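Local coordinates for predicted protease of the collagenase family (Methanopyrus kandleri, PDB 5D88), which binds zinc and probably acts as a peptidase of the U32 family, at residues 26-31 / 67-72; 51-56 / 81-86; 117-122 / 136-141; 188-193 / 243-248; 192-197 / 230-235. All coordinates share one frame; numbering follows the deposited sequence.

Interaction 1: 26-31 / 67-72; sequences YLCCSR and EDIVDV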
# COMPACT_ATOMS: atom_id res chain seq x y z
N TYR A 26 16.47 18.94 -2.68
CA TYR A 26 16.68 18.29 -3.96
C TYR A 26 17.09 16.83 -3.76
O TYR A 26 17.96 16.53 -2.94
CB TYR A 26 17.73 19.02 -4.79
CG TYR A 26 17.23 20.33 -5.30
CD1 TYR A 26 17.23 21.46 -4.51
CD2 TYR A 26 16.70 20.42 -6.58
CE1 TYR A 26 16.73 22.66 -4.98
CE2 TYR A 26 16.19 21.59 -7.04
CZ TYR A 26 16.22 22.71 -6.25
OH TYR A 26 15.71 23.88 -6.76
N LEU A 27 16.46 15.95 -4.52
CA LEU A 27 16.88 14.56 -4.59
C LEU A 27 18.29 14.48 -5.17
O LEU A 27 18.63 15.19 -6.12
CB LEU A 27 15.90 13.77 -5.47
CG LEU A 27 16.23 12.29 -5.65
CD1 LEU A 27 15.95 11.49 -4.39
CD2 LEU A 27 15.49 11.72 -6.83
N CYS A 28 19.12 13.61 -4.59
CA CYS A 28 20.46 13.39 -5.12
C CYS A 28 20.72 11.89 -5.11
O CYS A 28 20.80 11.28 -4.04
CB CYS A 28 21.50 14.14 -4.29
SG CYS A 28 23.15 13.89 -4.88
N CYS A 29 20.89 11.32 -6.31
CA CYS A 29 21.03 9.87 -6.48
C CYS A 29 22.44 9.44 -6.82
O CYS A 29 22.69 8.23 -6.93
CB CYS A 29 20.11 9.36 -7.58
SG CYS A 29 18.40 9.54 -7.19
N SER A 30 23.36 10.38 -6.99
CA SER A 30 24.73 10.05 -7.36
C SER A 30 25.62 11.22 -7.00
O SER A 30 25.16 12.35 -6.86
CB SER A 30 24.86 9.72 -8.85
OG SER A 30 24.75 10.89 -9.63
N ARG A 31 26.91 10.92 -6.85
CA ARG A 31 27.88 11.98 -6.64
C ARG A 31 27.81 13.02 -7.76
O ARG A 31 27.96 14.22 -7.52
CB ARG A 31 29.28 11.37 -6.55
CG ARG A 31 30.40 12.40 -6.51
CD ARG A 31 30.36 13.20 -5.22
NE ARG A 31 31.43 14.19 -5.18
CZ ARG A 31 31.37 15.38 -5.76
NH1 ARG A 31 30.28 15.73 -6.45
NH2 ARG A 31 32.39 16.21 -5.66
N GLU A 67 27.79 7.52 1.05
CA GLU A 67 28.70 8.13 2.01
C GLU A 67 29.50 9.26 1.37
O GLU A 67 29.71 10.31 1.98
CB GLU A 67 29.59 7.05 2.61
CG GLU A 67 28.72 6.09 3.44
CD GLU A 67 29.46 4.89 4.03
OE1 GLU A 67 30.66 4.70 3.73
OE2 GLU A 67 28.82 4.14 4.81
N ASP A 68 29.90 9.08 0.11
CA ASP A 68 30.56 10.14 -0.64
C ASP A 68 29.64 11.34 -0.86
O ASP A 68 30.05 12.49 -0.68
CB ASP A 68 31.04 9.56 -1.97
CG ASP A 68 31.91 10.52 -2.75
OD1 ASP A 68 32.75 11.21 -2.13
OD2 ASP A 68 31.74 10.57 -3.98
N ILE A 69 28.38 11.09 -1.23
CA ILE A 69 27.42 12.17 -1.44
C ILE A 69 27.26 12.99 -0.18
O ILE A 69 27.22 14.23 -0.21
CB ILE A 69 26.07 11.60 -1.90
CG1 ILE A 69 26.16 11.07 -3.33
CG2 ILE A 69 24.95 12.67 -1.78
CD1 ILE A 69 25.02 10.11 -3.66
N VAL A 70 27.12 12.31 0.96
CA VAL A 70 26.82 13.02 2.21
C VAL A 70 28.01 13.87 2.63
O VAL A 70 27.84 15.01 3.07
CB VAL A 70 26.40 12.01 3.30
CG1 VAL A 70 26.24 12.71 4.62
CG2 VAL A 70 25.08 11.34 2.91
N ASP A 71 29.23 13.33 2.50
CA ASP A 71 30.42 14.11 2.85
C ASP A 71 30.50 15.40 2.05
O ASP A 71 30.69 16.49 2.61
CB ASP A 71 31.68 13.29 2.59
CG ASP A 71 31.84 12.14 3.55
OD1 ASP A 71 31.14 12.15 4.59
OD2 ASP A 71 32.66 11.25 3.26
N VAL A 72 30.41 15.29 0.73
CA VAL A 72 30.57 16.47 -0.12
C VAL A 72 29.43 17.45 0.11
O VAL A 72 29.64 18.67 0.13
CB VAL A 72 30.67 16.04 -1.60
CG1 VAL A 72 30.72 17.25 -2.52
CG2 VAL A 72 31.90 15.19 -1.81
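R31 leaves the backbone with CG anti to its N (chi1 173°) and then bends at chi2, a shape that swings the guanidinium against helix 63-75, while I69 turns CG1 beside its own backbone N (chi1 -71°) and so lays its longer branch against the loop. The contact belongs to the TIM barrel: it joins the segment just after the first barrel strand, 23-27, to the helix that links the second and third strands. Its buried half is apolar. I69 CD1 reaches the carbonyl carbon of S30 at 3.6 Å, and CG1 of the same side chain lies 3.6 Å from R31 N, so one isoleucine follows the backbone through the turn. Its other branch, CG2, meets C28 SG at 3.8 Å, and strand 43-47 adds to the packing through I44 and V46. The polar half lies farther out, where D68 OD2 stands at the edge of the guanidinium and near its plane. The ion pair is long, 3.8 Å from R31 NE to D68 OD2, with the two planes 49° apart; the stronger polar partner of R31 is D35, which meets NH1. S30, at the N-cap of helix 31-34, bonds through OG to H33 N. V72 crosses the arginine at about a right angle, setting CG1 over one guanidinium face, toward its rim, 3.7 Å from R31 NH2.

Interaction 2: 51-56 / 81-86; sequences HGVATL and QALMDF. With ACT (acetate ion), chain C.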
# COMPACT_ATOMS: atom_id res chain seq x y z
N HIS A 51 18.48 -0.00 2.73
CA HIS A 51 17.54 -0.02 3.83
C HIS A 51 16.08 0.11 3.41
O HIS A 51 15.20 0.09 4.28
CB HIS A 51 17.94 1.05 4.82
CG HIS A 51 19.27 0.77 5.43
ND1 HIS A 51 20.34 1.63 5.34
CD2 HIS A 51 19.72 -0.33 6.08
CE1 HIS A 51 21.39 1.09 5.94
NE2 HIS A 51 21.04 -0.10 6.40
N GLY A 52 15.81 0.21 2.10
CA GLY A 52 14.46 0.18 1.58
C GLY A 52 13.92 1.54 1.18
O GLY A 52 13.73 2.43 2.02
N VAL A 53 13.70 1.69 -0.12
CA VAL A 53 13.20 2.91 -0.74
C VAL A 53 12.00 2.55 -1.61
O VAL A 53 12.09 1.66 -2.45
CB VAL A 53 14.29 3.61 -1.58
CG1 VAL A 53 13.73 4.88 -2.22
CG2 VAL A 53 15.51 3.94 -0.69
N ALA A 54 10.87 3.24 -1.38
CA ALA A 54 9.67 3.06 -2.20
C ALA A 54 9.57 4.05 -3.35
O ALA A 54 8.92 3.76 -4.36
CB ALA A 54 8.42 3.20 -1.32
N THR A 55 10.16 5.22 -3.20
CA THR A 55 10.14 6.20 -4.28
C THR A 55 10.79 5.58 -5.52
O THR A 55 11.81 4.90 -5.42
CB THR A 55 10.88 7.47 -3.85
OG1 THR A 55 10.11 8.17 -2.86
CG2 THR A 55 11.09 8.42 -4.99
N LEU A 56 10.15 5.78 -6.67
CA LEU A 56 10.53 5.14 -7.93
C LEU A 56 11.51 6.03 -8.67
O LEU A 56 11.14 7.10 -9.20
CB LEU A 56 9.29 4.87 -8.78
CG LEU A 56 8.18 4.01 -8.15
CD1 LEU A 56 7.00 3.83 -9.08
CD2 LEU A 56 8.72 2.65 -7.71
N GLN A 81 19.08 14.76 4.26
CA GLN A 81 18.11 13.80 4.75
C GLN A 81 18.25 12.49 3.99
O GLN A 81 18.47 12.47 2.78
CB GLN A 81 16.68 14.33 4.64
CG GLN A 81 16.44 15.52 5.55
CD GLN A 81 15.07 16.16 5.39
OE1 GLN A 81 14.36 15.93 4.42
NE2 GLN A 81 14.71 17.00 6.35
N ALA A 82 18.18 11.40 4.74
CA ALA A 82 18.15 10.06 4.18
C ALA A 82 16.73 9.73 3.75
O ALA A 82 15.79 9.90 4.53
CB ALA A 82 18.63 9.04 5.22
N LEU A 83 16.59 9.22 2.54
CA LEU A 83 15.32 8.71 2.04
C LEU A 83 15.29 7.20 2.27
O LEU A 83 16.04 6.44 1.65
CB LEU A 83 15.14 9.04 0.56
CG LEU A 83 13.85 8.60 -0.12
CD1 LEU A 83 12.63 9.32 0.48
CD2 LEU A 83 13.93 8.88 -1.60
N MET A 84 14.41 6.79 3.18
CA MET A 84 14.25 5.39 3.60
C MET A 84 12.75 5.14 3.71
O MET A 84 12.22 4.80 4.76
CB MET A 84 14.96 5.11 4.92
CG MET A 84 15.08 3.63 5.22
SD MET A 84 16.03 3.33 6.71
CE MET A 84 14.93 4.08 7.87
N ASP A 85 12.04 5.34 2.60
CA ASP A 85 10.59 5.44 2.64
C ASP A 85 9.89 4.19 2.12
O ASP A 85 8.79 4.29 1.59
CB ASP A 85 10.10 6.68 1.89
CG ASP A 85 10.35 6.64 0.40
OD1 ASP A 85 11.11 5.81 -0.10
OD2 ASP A 85 9.75 7.48 -0.29
N PHE A 86 10.48 3.03 2.35
CA PHE A 86 9.80 1.78 2.05
C PHE A 86 8.39 1.75 2.62
O PHE A 86 8.13 2.25 3.73
CB PHE A 86 10.59 0.57 2.59
CG PHE A 86 10.80 0.56 4.07
CD1 PHE A 86 9.83 0.05 4.91
CD2 PHE A 86 12.00 1.02 4.61
CE1 PHE A 86 10.03 0.00 6.25
CE2 PHE A 86 12.22 0.97 5.97
CZ PHE A 86 11.23 0.47 6.80
C ACT C . 7.54 8.39 -7.00
O ACT C . 6.62 9.13 -6.59
OXT ACT C . 7.62 7.25 -6.47
CH3 ACT C . 8.49 8.82 -8.08
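At the C-terminal end of the third strand of the TIM barrel, 79-83, the chain runs on into a loop that crosses the 51-56 loop nearly perpendicularly, the two directions being 91° apart. D85 carries the contact. Its CG sits between backbone N and carbonyl carbon (chi1 66°), the crowded position, which carries the carboxylate to the opposing backbone. OD1 accepts from A54 N at 2.9 Å and from T55 N at 3.3 Å, both donors standing above the carboxylate plane. OD2 receives T55 OG1 at 2.7 Å through its syn lone pair and also bonds to S140. G52 O takes a weak bond from F86 N, 3.3 Å long, and lies near the plane of the F86 ring at its edge. A side chain on G52 would collide with F86 CD2. The side chain of F86 is about 8 Å from the zinc ion. M84 SD meets H51 CB at 3.5 Å, and V53 CG1 packs on L83 CD2. An alanine at D85 would remove the bonds to A54, T55 and S140 and would probably loosen the hold on the 51-56 loop. Four bonds around a buried carboxylate, counting S140, are consistent with an aspartate that stays ionised.

Interaction 3: 117-122 / 136-141; sequences GVVVAD and TVVVSH. With ACT (acetate ion), chain C.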
# COMPACT_ATOMS: atom_id res chain seq x y z
N GLY A 117 17.99 14.44 9.02
CA GLY A 117 16.63 13.95 9.08
C GLY A 117 16.49 12.71 8.23
O GLY A 117 17.40 12.31 7.50
N VAL A 118 15.30 12.12 8.33
CA VAL A 118 14.98 10.87 7.63
C VAL A 118 13.58 10.99 7.07
O VAL A 118 12.65 11.42 7.77
CB VAL A 118 15.09 9.62 8.54
CG1 VAL A 118 15.08 8.38 7.68
CG2 VAL A 118 16.34 9.65 9.39
N VAL A 119 13.43 10.61 5.80
CA VAL A 119 12.16 10.62 5.09
C VAL A 119 11.67 9.19 5.03
O VAL A 119 12.28 8.34 4.38
CB VAL A 119 12.31 11.22 3.68
CG1 VAL A 119 10.95 11.30 2.99
CG2 VAL A 119 12.98 12.62 3.72
N VAL A 120 10.56 8.91 5.72
CA VAL A 120 10.06 7.55 5.88
C VAL A 120 8.56 7.54 5.58
O VAL A 120 7.89 8.56 5.62
CB VAL A 120 10.31 7.03 7.31
CG1 VAL A 120 11.80 7.04 7.61
CG2 VAL A 120 9.54 7.84 8.36
N ALA A 121 8.05 6.34 5.33
CA ALA A 121 6.62 6.12 5.19
C ALA A 121 6.02 5.29 6.31
O ALA A 121 4.87 5.52 6.69
CB ALA A 121 6.33 5.43 3.87
N ASP A 122 6.74 4.30 6.81
CA ASP A 122 6.17 3.33 7.72
C ASP A 122 5.85 4.00 9.05
O ASP A 122 6.74 4.57 9.68
CB ASP A 122 7.18 2.20 7.88
CG ASP A 122 6.66 1.00 8.69
OD1 ASP A 122 5.68 1.09 9.42
OD2 ASP A 122 7.29 -0.08 8.58
N THR A 136 15.17 15.10 12.25
CA THR A 136 13.92 15.55 11.65
C THR A 136 13.20 14.35 11.06
O THR A 136 13.76 13.61 10.25
CB THR A 136 14.18 16.57 10.53
OG1 THR A 136 15.00 17.63 11.00
CG2 THR A 136 12.87 17.16 10.03
N VAL A 137 11.94 14.15 11.45
CA VAL A 137 11.14 13.02 10.99
C VAL A 137 10.19 13.53 9.91
O VAL A 137 9.25 14.29 10.21
CB VAL A 137 10.38 12.35 12.13
CG1 VAL A 137 9.60 11.16 11.63
CG2 VAL A 137 11.32 11.94 13.23
N VAL A 138 10.44 13.13 8.67
CA VAL A 138 9.68 13.58 7.50
C VAL A 138 8.86 12.40 6.99
O VAL A 138 9.42 11.33 6.68
CB VAL A 138 10.60 14.09 6.38
CG1 VAL A 138 9.79 14.60 5.19
CG2 VAL A 138 11.53 15.16 6.89
N VAL A 139 7.55 12.58 6.87
CA VAL A 139 6.71 11.56 6.26
C VAL A 139 6.76 11.74 4.74
O VAL A 139 6.41 12.80 4.20
CB VAL A 139 5.27 11.64 6.76
CG1 VAL A 139 4.41 10.59 6.06
CG2 VAL A 139 5.23 11.44 8.28
N SER A 140 7.19 10.68 4.06
CA SER A 140 7.30 10.68 2.61
C SER A 140 5.94 10.79 1.94
O SER A 140 4.93 10.33 2.46
CB SER A 140 7.97 9.39 2.15
OG SER A 140 8.24 9.43 0.74
N HIS A 141 5.94 11.35 0.73
CA HIS A 141 4.76 11.28 -0.11
C HIS A 141 4.34 9.84 -0.41
O HIS A 141 3.18 9.62 -0.76
CB HIS A 141 5.01 12.05 -1.42
CG HIS A 141 5.87 11.32 -2.39
ND1 HIS A 141 7.24 11.25 -2.27
CD2 HIS A 141 5.55 10.60 -3.48
CE1 HIS A 141 7.72 10.50 -3.23
NE2 HIS A 141 6.72 10.10 -3.99
C ACT C . 7.54 8.39 -7.00
O ACT C . 6.62 9.13 -6.59
OXT ACT C . 7.62 7.25 -6.47
CH3 ACT C . 8.49 8.82 -8.08
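Strands 117-120 and 136-139 run parallel, their axes 4.7 Å apart at closest and 20° from alignment, and four backbone bonds join them in alternation. V118 N to T136 O and V120 N to V138 O lie nearly along their C=O axes; the second measures 2.8 Å. V138 N returns to V118 O in the carbonyl plane, whereas S140 N approaches V120 O from 39° above that plane, yet at 2.7 Å. This tilt falls where the second strand gives way to loop. V119 and V138 lie side by side on the same face, pointing the same way, with V119 CG2 3.9 Å from V138 CB. The other branch of V119, CG1, is anti to the backbone N (chi1 -177°) and meets S140 CB at 3.6 Å. An alanine at V119 would remove both methyl contacts and would probably weaken packing against V138, S140 and the neighbouring strand 79-83, whose Q81 and L83 the valine also touches. V118, V120, V137 and V139 occupy the opposite face; the first three of them pack on L129 of helix 123-132. Beyond the strand, H141 NE2 donates to the acetate O at 2.8 Å, the ion lying at the edge of the imidazole. G117 faces T136, where a CB would clash. Two adjacent parallel strands joined through helix 123-132 form the beta-alpha-beta unit characteristic of a TIM barrel.

Interaction 4: 188-193 / 243-248; sequences TAVGAI and DEVFIL. With ACT (acetate ion), chain C.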
# COMPACT_ATOMS: atom_id res chain seq x y z
N THR A 188 5.78 19.60 -0.17
CA THR A 188 5.26 19.14 -1.45
C THR A 188 6.39 18.54 -2.26
O THR A 188 7.51 19.08 -2.29
CB THR A 188 4.62 20.29 -2.23
OG1 THR A 188 4.21 19.82 -3.51
CG2 THR A 188 5.58 21.46 -2.41
N ALA A 189 6.11 17.40 -2.89
CA ALA A 189 7.06 16.72 -3.76
C ALA A 189 6.70 17.01 -5.20
O ALA A 189 5.56 16.77 -5.61
CB ALA A 189 7.03 15.21 -3.52
N VAL A 190 7.67 17.50 -5.97
CA VAL A 190 7.48 17.86 -7.38
C VAL A 190 8.15 16.83 -8.27
O VAL A 190 9.36 16.58 -8.14
CB VAL A 190 8.05 19.26 -7.67
CG1 VAL A 190 7.81 19.64 -9.13
CG2 VAL A 190 7.44 20.27 -6.70
N GLY A 191 7.39 16.28 -9.21
CA GLY A 191 7.88 15.20 -10.04
C GLY A 191 7.60 13.85 -9.45
O GLY A 191 8.26 12.88 -9.82
N ALA A 192 6.65 13.78 -8.53
CA ALA A 192 6.32 12.57 -7.81
C ALA A 192 4.99 12.01 -8.30
O ALA A 192 4.15 12.73 -8.85
CB ALA A 192 6.24 12.84 -6.31
N ILE A 193 4.80 10.73 -8.07
CA ILE A 193 3.60 10.02 -8.48
C ILE A 193 2.57 10.11 -7.36
O ILE A 193 2.90 10.01 -6.18
CB ILE A 193 3.93 8.56 -8.81
CG1 ILE A 193 4.91 8.51 -9.99
CG2 ILE A 193 2.68 7.76 -9.16
CD1 ILE A 193 5.68 7.26 -9.99
N ASP A 243 5.46 24.74 3.25
CA ASP A 243 6.63 25.22 3.95
C ASP A 243 7.93 24.76 3.31
O ASP A 243 8.96 25.43 3.48
CB ASP A 243 6.59 24.72 5.40
CG ASP A 243 5.32 25.12 6.11
OD1 ASP A 243 5.11 26.33 6.31
OD2 ASP A 243 4.53 24.22 6.45
N GLU A 244 7.88 23.64 2.59
CA GLU A 244 9.06 22.99 2.01
C GLU A 244 8.69 22.45 0.65
O GLU A 244 7.59 21.93 0.48
CB GLU A 244 9.56 21.82 2.87
CG GLU A 244 9.95 22.25 4.25
CD GLU A 244 10.46 21.12 5.13
OE1 GLU A 244 10.68 19.98 4.64
OE2 GLU A 244 10.63 21.38 6.34
N VAL A 245 9.63 22.54 -0.28
CA VAL A 245 9.48 22.01 -1.63
C VAL A 245 10.59 21.00 -1.84
O VAL A 245 11.76 21.30 -1.59
CB VAL A 245 9.55 23.11 -2.71
CG1 VAL A 245 9.47 22.50 -4.09
CG2 VAL A 245 8.43 24.08 -2.53
N PHE A 246 10.22 19.82 -2.29
CA PHE A 246 11.16 18.73 -2.54
C PHE A 246 11.10 18.42 -4.02
O PHE A 246 10.07 17.94 -4.53
CB PHE A 246 10.78 17.52 -1.68
CG PHE A 246 11.54 16.27 -1.99
CD1 PHE A 246 12.86 16.28 -2.41
CD2 PHE A 246 10.90 15.04 -1.82
CE1 PHE A 246 13.52 15.07 -2.67
CE2 PHE A 246 11.57 13.84 -2.07
CZ PHE A 246 12.88 13.86 -2.50
N ILE A 247 12.20 18.68 -4.71
CA ILE A 247 12.30 18.45 -6.15
C ILE A 247 12.88 17.06 -6.38
O ILE A 247 14.03 16.79 -6.00
CB ILE A 247 13.18 19.51 -6.81
CG1 ILE A 247 12.64 20.90 -6.50
CG2 ILE A 247 13.27 19.25 -8.29
CD1 ILE A 247 11.23 21.12 -6.95
N LEU A 248 12.11 16.18 -7.02
CA LEU A 248 12.64 14.86 -7.37
C LEU A 248 13.39 14.89 -8.70
O LEU A 248 14.57 14.55 -8.76
CB LEU A 248 11.53 13.82 -7.48
CG LEU A 248 11.02 13.19 -6.23
CD1 LEU A 248 10.23 14.27 -5.55
CD2 LEU A 248 10.18 11.99 -6.55
C ACT C . 7.54 8.39 -7.00
O ACT C . 6.62 9.13 -6.59
OXT ACT C . 7.62 7.25 -6.47
CH3 ACT C . 8.49 8.82 -8.08
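L248 brings its two methyls to different neighbours: CD1 sits over one face of the F246 ring, offset toward the rim, and touches A189 CB at 3.9 Å, while CD2 reaches A192 CB at 4.0 Å. The methyl of acetate also lies against CD2. On the face of the sheet opposite A189 and F246, V190 and I247 run side by side, pointing the same way; I247 is bent back at chi2 (-59°), which brings CD1 to 3.8 Å from V190 CB. V190 CG2 continues this apolar strip to V245 CG1, and T188 CG2 meets V245 CG2 at 3.9 Å. Beneath the side chains, strands 185-190 and 244-247 are the seventh and eighth of the TIM barrel; the axes of 188-190 and 244-247 run parallel to within 27° and approach to 4.8 Å. The eighth strand also borders strand 23-27, the neighbour that closes the barrel. Four backbone bonds hold the pair in register, T188 N to E244 O, F246 N to T188 O, V190 N to F246 O and L248 N to V190 O; the third, at 2.8 Å, is the straightest, 169° at the hydrogen. G191 then turns the chain at a positive phi that would jam a CB against the preceding carbonyl O. At the polar edge I193 N donates to acetate O at 2.8 Å. At the other end the carboxylate of E244 forms salt bridges with R23 of strand 23-27 and R187 of strand 185-190.

Interaction 5: 192-197 / 230-235; sequences AITFRD and ERVVVW. With ACT (acetate ion), chain C.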
# COMPACT_ATOMS: atom_id res chain seq x y z
N ALA A 192 6.65 13.78 -8.53
CA ALA A 192 6.32 12.57 -7.81
C ALA A 192 4.99 12.01 -8.30
O ALA A 192 4.15 12.73 -8.85
CB ALA A 192 6.24 12.84 -6.31
N ILE A 193 4.80 10.73 -8.07
CA ILE A 193 3.60 10.02 -8.48
C ILE A 193 2.57 10.11 -7.36
O ILE A 193 2.90 10.01 -6.18
CB ILE A 193 3.93 8.56 -8.81
CG1 ILE A 193 4.91 8.51 -9.99
CG2 ILE A 193 2.68 7.76 -9.16
CD1 ILE A 193 5.68 7.26 -9.99
N THR A 194 1.31 10.36 -7.74
CA THR A 194 0.21 10.37 -6.78
C THR A 194 -0.32 8.96 -6.55
O THR A 194 -0.33 8.12 -7.45
CB THR A 194 -0.94 11.26 -7.25
OG1 THR A 194 -2.07 11.05 -6.40
CG2 THR A 194 -1.35 10.98 -8.66
N PHE A 195 -0.75 8.71 -5.31
CA PHE A 195 -1.40 7.46 -4.99
C PHE A 195 -2.69 7.25 -5.76
O PHE A 195 -3.20 6.12 -5.79
CB PHE A 195 -1.65 7.41 -3.47
CG PHE A 195 -1.80 6.05 -2.93
CD1 PHE A 195 -0.68 5.32 -2.56
CD2 PHE A 195 -3.05 5.49 -2.78
CE1 PHE A 195 -0.79 4.06 -2.03
CE2 PHE A 195 -3.18 4.20 -2.28
CZ PHE A 195 -2.04 3.48 -1.91
N ARG A 196 -3.22 8.30 -6.41
CA ARG A 196 -4.34 8.14 -7.33
C ARG A 196 -3.97 7.31 -8.55
O ARG A 196 -4.88 6.82 -9.24
CB ARG A 196 -4.84 9.51 -7.77
CG ARG A 196 -5.56 10.23 -6.64
CD ARG A 196 -6.14 11.53 -7.05
NE ARG A 196 -6.71 12.17 -5.87
CZ ARG A 196 -7.27 13.38 -5.85
NH1 ARG A 196 -7.33 14.13 -6.95
NH2 ARG A 196 -7.76 13.86 -4.70
N ASP A 197 -2.68 7.15 -8.83
CA ASP A 197 -2.22 6.27 -9.89
C ASP A 197 -2.72 4.85 -9.61
O ASP A 197 -2.57 4.35 -8.49
CB ASP A 197 -0.68 6.31 -9.95
CG ASP A 197 -0.07 5.38 -10.98
OD1 ASP A 197 -0.04 4.17 -10.76
OD2 ASP A 197 0.44 5.89 -12.01
N GLU A 230 0.55 4.65 -18.02
CA GLU A 230 1.31 5.89 -17.94
C GLU A 230 1.21 6.41 -16.51
O GLU A 230 0.11 6.72 -16.04
CB GLU A 230 0.77 6.93 -18.93
CG GLU A 230 1.55 8.25 -19.01
CD GLU A 230 2.96 8.10 -19.61
OE1 GLU A 230 3.22 7.09 -20.30
OE2 GLU A 230 3.80 9.01 -19.40
N ARG A 231 2.33 6.45 -15.82
CA ARG A 231 2.31 6.83 -14.41
C ARG A 231 1.75 8.24 -14.22
O ARG A 231 2.02 9.15 -15.00
CB ARG A 231 3.72 6.72 -13.83
CG ARG A 231 4.20 5.27 -13.72
CD ARG A 231 5.43 5.12 -12.83
NE ARG A 231 5.94 3.76 -12.89
CZ ARG A 231 6.67 3.32 -13.90
NH1 ARG A 231 6.99 4.15 -14.88
NH2 ARG A 231 7.08 2.07 -13.95
N VAL A 232 0.99 8.43 -13.15
CA VAL A 232 0.34 9.72 -12.89
C VAL A 232 1.33 10.55 -12.08
O VAL A 232 1.29 10.59 -10.83
CB VAL A 232 -1.01 9.57 -12.19
CG1 VAL A 232 -1.72 10.93 -12.08
CG2 VAL A 232 -1.90 8.57 -12.99
N VAL A 233 2.23 11.25 -12.80
CA VAL A 233 3.21 12.14 -12.18
C VAL A 233 2.60 13.53 -12.07
O VAL A 233 1.93 14.00 -12.99
CB VAL A 233 4.53 12.19 -12.99
CG1 VAL A 233 5.54 13.06 -12.28
CG2 VAL A 233 5.09 10.80 -13.25
N VAL A 234 2.83 14.20 -10.95
CA VAL A 234 2.33 15.54 -10.73
C VAL A 234 3.51 16.50 -10.84
O VAL A 234 4.45 16.43 -10.04
CB VAL A 234 1.62 15.68 -9.38
CG1 VAL A 234 1.05 17.07 -9.22
CG2 VAL A 234 0.52 14.64 -9.26
N TRP A 235 3.43 17.40 -11.82
CA TRP A 235 4.48 18.37 -12.12
C TRP A 235 4.14 19.77 -11.66
O TRP A 235 5.04 20.57 -11.39
CB TRP A 235 4.75 18.41 -13.63
CG TRP A 235 5.26 17.11 -14.16
CD1 TRP A 235 4.58 16.22 -14.95
CD2 TRP A 235 6.55 16.53 -13.92
NE1 TRP A 235 5.37 15.13 -15.20
CE2 TRP A 235 6.58 15.30 -14.59
CE3 TRP A 235 7.68 16.95 -13.21
CZ2 TRP A 235 7.71 14.46 -14.57
CZ3 TRP A 235 8.79 16.13 -13.20
CH2 TRP A 235 8.79 14.90 -13.87
C ACT C . 7.54 8.39 -7.00
O ACT C . 6.62 9.13 -6.59
OXT ACT C . 7.62 7.25 -6.47
CH3 ACT C . 8.49 8.82 -8.08
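Over one face of the W235 indole lies V233 CG1, 3.3 Å above the ring plane and offset toward its rim, two residues earlier in the chain, on strand 233-234. The other flat group is the carboxylate of D197, with CG anti to the backbone N (chi1 178°): its OD2 takes V232 N at 2.8 Å through the anti lone pair, the side away from the other oxygen. OD1 is engaged separately, in a salt bridge with R229 and a bond to V199 N. Between these groups strands 192-193 and 233-234 make a short, weakly bonded antiparallel pair outside the eight-stranded barrel, with I193 and V233 as a non-hydrogen-bonded pair. The backbone bonds on either side of that pair are V234 N to A192 O, 2.9 Å, and T194 N to V232 O, 3.1 Å, the latter nearly along the C=O axis. The longer branch of I193 touches twice: CG1 meets V233 CG2 at 4.0 Å and its CD1 end reaches R231 CD at 3.6 Å. T194 CG2, in the crowded position, lies only 3.4 Å from V232 CG1, tighter than usual van der Waals contact. T194 OG1 accepts from R196 N in an ST turn and bonds to D165, within a type I turn from T194 to D197; V232 is the centre of an inverse gamma turn. The guanidinium of R231 turns to E203 and E226, and F195 meets F195 of the second subunit. The two oxygens of D197 tie V232 N, R229 and V199 together, and these donors would probably favour its ionised form.

Interactions 1 to 4 all reach the parallel eight-stranded TIM barrel. Interaction 3 joins strands four and five, interaction 4 strands seven and eight; interaction 1 starts from strand one, and interaction 2 joins the loop after strand two to the end of strand three. Along the chain, interactions 1 and 2 alternate their segments; 3 follows, then 4 and 5, which share A192 and I193. Centres of 2 and 3 are 9 Å apart; 1 and 4 touch across the closing strands. Interaction 5 lies in a separate two-stranded antiparallel sheet just beyond the seventh strand. Segments past the C-terminal strand ends thus gather, through L56, H141 and I193, with R204 of helix 200-213, round one acetate, probably from crystallisation.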